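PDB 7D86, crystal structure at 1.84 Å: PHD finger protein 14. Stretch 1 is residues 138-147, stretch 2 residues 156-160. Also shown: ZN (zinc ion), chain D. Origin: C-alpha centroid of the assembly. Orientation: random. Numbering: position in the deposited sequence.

Stretch 1, residues 138-147: RFARTGVCIS
Stretch 2 (156-160) FFHVT

The two stretches meet as a short antiparallel strand pair, preceded in stretch 1 by a loop whose carbonyls approach the edge of the His-158 ring; together they bury 520 Å². Ile-146 and Phe-157 form the hydrogen-bonded pair, with CA atoms 5.6 Å apart: Ile-146 N donates to Phe-157 O (2.8 Å) and Phe-157 N to Ile-146 O (2.9 Å). Ser-147 faces Phe-156 as the adjacent non-hydrogen-bonded pair (CA–CA 4.4 Å), where Phe-156 CA also lies 3.2 Å from Ile-146 O in a CA-H...O contact. The strand axes are inclined at 135°.

Side chains alternate along each strand, so that cross-strand partners share a face. Ile-146 (chi1 p, chi2 t) and Phe-157 share one face, Ile-146 CG1 lying 3.7 Å from Phe-157 CD1; the phenyl chi1 of 28° is between wells, with chi2 at 70°. Ile-146 CG2 also packs 3.7 Å from CG2 of Val-159 (chi1 t), so the branched isoleucine serves both buried neighbours. On the other face, Phe-156 (chi1 m, chi2 −70°) places CE1 3.5 Å from CB of Ser-147 (chi1 t), a side chain small enough to lie beside the ring.

His-158, at the N-cap position before a helix, is the most extensively covered residue. Its CA-to-CB bond points away, but chi1 m and chi2 115° bring the ring back to stretch 1. His-158 ND1 binds the zinc ion at 2.1 Å, leaving His-158 NE2 to donate to Thr-142 O (2.6 Å, N-H...O angle 160°). Cys-145 (chi1 m) sets SG over the ring face, 4.4 Å from the centroid of His-158. A type I turn from Phe-139 to Thr-142 shapes the loop: Phe-139 O accepts from Thr-142 N (3.1 Å) and from Thr-142 OG1 (2.8 Å, chi1 p). Gly-143 follows with phi 63°, favourable for glycine. Finally, a water donates to Val-144 O (3.0 Å) and accepts from Val-159 N (2.8 Å).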

# COMPACT_ATOMS: atom_id res chain seq x y z
N ARG A 138 -15.90 -12.70 -2.49
CA ARG A 138 -15.12 -13.80 -3.05
C ARG A 138 -13.65 -13.76 -2.63
O ARG A 138 -12.98 -14.80 -2.63
CB ARG A 138 -15.20 -13.79 -4.58
CG ARG A 138 -16.54 -14.18 -5.15
CD ARG A 138 -16.53 -14.03 -6.67
NE ARG A 138 -16.18 -12.66 -7.06
CZ ARG A 138 -15.76 -12.31 -8.27
NH1 ARG A 138 -15.64 -13.22 -9.23
NH2 ARG A 138 -15.46 -11.04 -8.52
N PHE A 139 -13.14 -12.58 -2.27
CA PHE A 139 -11.72 -12.39 -2.06
C PHE A 139 -11.35 -12.14 -0.59
O PHE A 139 -10.17 -11.91 -0.30
CB PHE A 139 -11.22 -11.24 -2.93
CG PHE A 139 -11.54 -11.43 -4.40
CD1 PHE A 139 -10.86 -12.36 -5.15
CD2 PHE A 139 -12.53 -10.67 -5.00
CE1 PHE A 139 -11.16 -12.54 -6.49
CE2 PHE A 139 -12.83 -10.84 -6.35
CZ PHE A 139 -12.14 -11.78 -7.09
N ALA A 140 -12.32 -12.23 0.32
CA ALA A 140 -12.05 -11.92 1.72
C ALA A 140 -10.98 -12.82 2.32
O ALA A 140 -10.28 -12.42 3.26
CB ALA A 140 -13.33 -12.02 2.55
N ARG A 141 -10.82 -14.04 1.80
CA ARG A 141 -9.85 -14.98 2.33
C ARG A 141 -8.65 -15.18 1.41
O ARG A 141 -8.03 -16.24 1.41
CB ARG A 141 -10.50 -16.33 2.63
CG ARG A 141 -11.18 -16.40 3.99
CD ARG A 141 -11.79 -17.76 4.23
NE ARG A 141 -12.40 -17.86 5.56
CZ ARG A 141 -13.63 -17.43 5.85
NH1 ARG A 141 -14.10 -17.56 7.08
NH2 ARG A 141 -14.38 -16.87 4.90
N THR A 142 -8.32 -14.17 0.62
CA THR A 142 -7.14 -14.23 -0.23
C THR A 142 -6.02 -13.41 0.38
O THR A 142 -6.25 -12.50 1.19
CB THR A 142 -7.43 -13.72 -1.64
OG1 THR A 142 -7.70 -12.32 -1.58
CG2 THR A 142 -8.63 -14.45 -2.25
N GLY A 143 -4.80 -13.71 -0.03
CA GLY A 143 -3.68 -12.90 0.36
C GLY A 143 -3.47 -12.92 1.86
O GLY A 143 -3.81 -13.88 2.55
N VAL A 144 -2.91 -11.83 2.36
CA VAL A 144 -2.48 -11.73 3.74
C VAL A 144 -3.15 -10.51 4.36
O VAL A 144 -3.13 -9.42 3.78
CB VAL A 144 -0.94 -11.63 3.84
CG1 VAL A 144 -0.51 -11.40 5.29
CG2 VAL A 144 -0.30 -12.90 3.32
N CYS A 145 -3.77 -10.70 5.52
CA CYS A 145 -4.37 -9.60 6.25
C CYS A 145 -3.41 -9.06 7.29
O CYS A 145 -2.55 -9.79 7.80
CB CYS A 145 -5.66 -10.04 6.95
SG CYS A 145 -7.06 -10.32 5.86
N ILE A 146 -3.57 -7.78 7.61
CA ILE A 146 -2.94 -7.18 8.78
C ILE A 146 -4.04 -6.95 9.80
O ILE A 146 -5.23 -7.11 9.49
CB ILE A 146 -2.23 -5.85 8.46
CG1 ILE A 146 -3.25 -4.85 7.92
CG2 ILE A 146 -1.05 -6.09 7.51
CD1 ILE A 146 -2.68 -3.48 7.65
N SER A 147 -3.67 -6.53 11.00
CA SER A 147 -4.65 -6.30 12.05
C SER A 147 -4.54 -4.89 12.58
O SER A 147 -3.55 -4.18 12.36
CB SER A 147 -4.48 -7.28 13.21
OG SER A 147 -5.34 -6.92 14.27
N PHE A 156 -9.10 -7.76 11.36
CA PHE A 156 -8.22 -8.10 10.25
C PHE A 156 -8.73 -7.53 8.93
O PHE A 156 -9.94 -7.52 8.67
CB PHE A 156 -8.05 -9.61 10.13
CG PHE A 156 -7.44 -10.24 11.34
CD1 PHE A 156 -6.11 -10.03 11.65
CD2 PHE A 156 -8.21 -11.03 12.18
CE1 PHE A 156 -5.55 -10.61 12.79
CE2 PHE A 156 -7.65 -11.61 13.31
CZ PHE A 156 -6.31 -11.39 13.61
N PHE A 157 -7.79 -7.10 8.09
CA PHE A 157 -8.14 -6.56 6.78
C PHE A 157 -6.91 -6.57 5.88
O PHE A 157 -5.78 -6.51 6.35
CB PHE A 157 -8.70 -5.13 6.89
CG PHE A 157 -8.19 -4.36 8.08
CD1 PHE A 157 -6.87 -3.94 8.14
CD2 PHE A 157 -9.04 -4.04 9.13
CE1 PHE A 157 -6.40 -3.22 9.25
CE2 PHE A 157 -8.58 -3.32 10.23
CZ PHE A 157 -7.26 -2.91 10.28
N HIS A 158 -7.16 -6.63 4.57
CA HIS A 158 -6.08 -6.44 3.62
C HIS A 158 -5.54 -5.03 3.75
O HIS A 158 -6.26 -4.10 4.12
CB HIS A 158 -6.57 -6.64 2.18
CG HIS A 158 -7.04 -8.03 1.89
ND1 HIS A 158 -8.35 -8.32 1.58
CD2 HIS A 158 -6.37 -9.21 1.85
CE1 HIS A 158 -8.47 -9.62 1.37
NE2 HIS A 158 -7.28 -10.18 1.53
N VAL A 159 -4.25 -4.86 3.42
CA VAL A 159 -3.63 -3.55 3.51
C VAL A 159 -4.34 -2.55 2.61
O VAL A 159 -4.59 -1.40 3.00
CB VAL A 159 -2.13 -3.63 3.17
CG1 VAL A 159 -1.51 -2.23 3.18
CG2 VAL A 159 -1.42 -4.55 4.15
N THR A 160 -4.68 -2.96 1.38
CA THR A 160 -5.32 -2.04 0.45
C THR A 160 -6.78 -1.78 0.79
O THR A 160 -7.30 -0.70 0.49
CB THR A 160 -5.19 -2.56 -0.98
OG1 THR A 160 -5.58 -3.94 -1.03
CG2 THR A 160 -3.75 -2.43 -1.46
ZN ZN D . -10.08 -7.17 1.74
O HOH W 1 -2.80 -6.90 2.18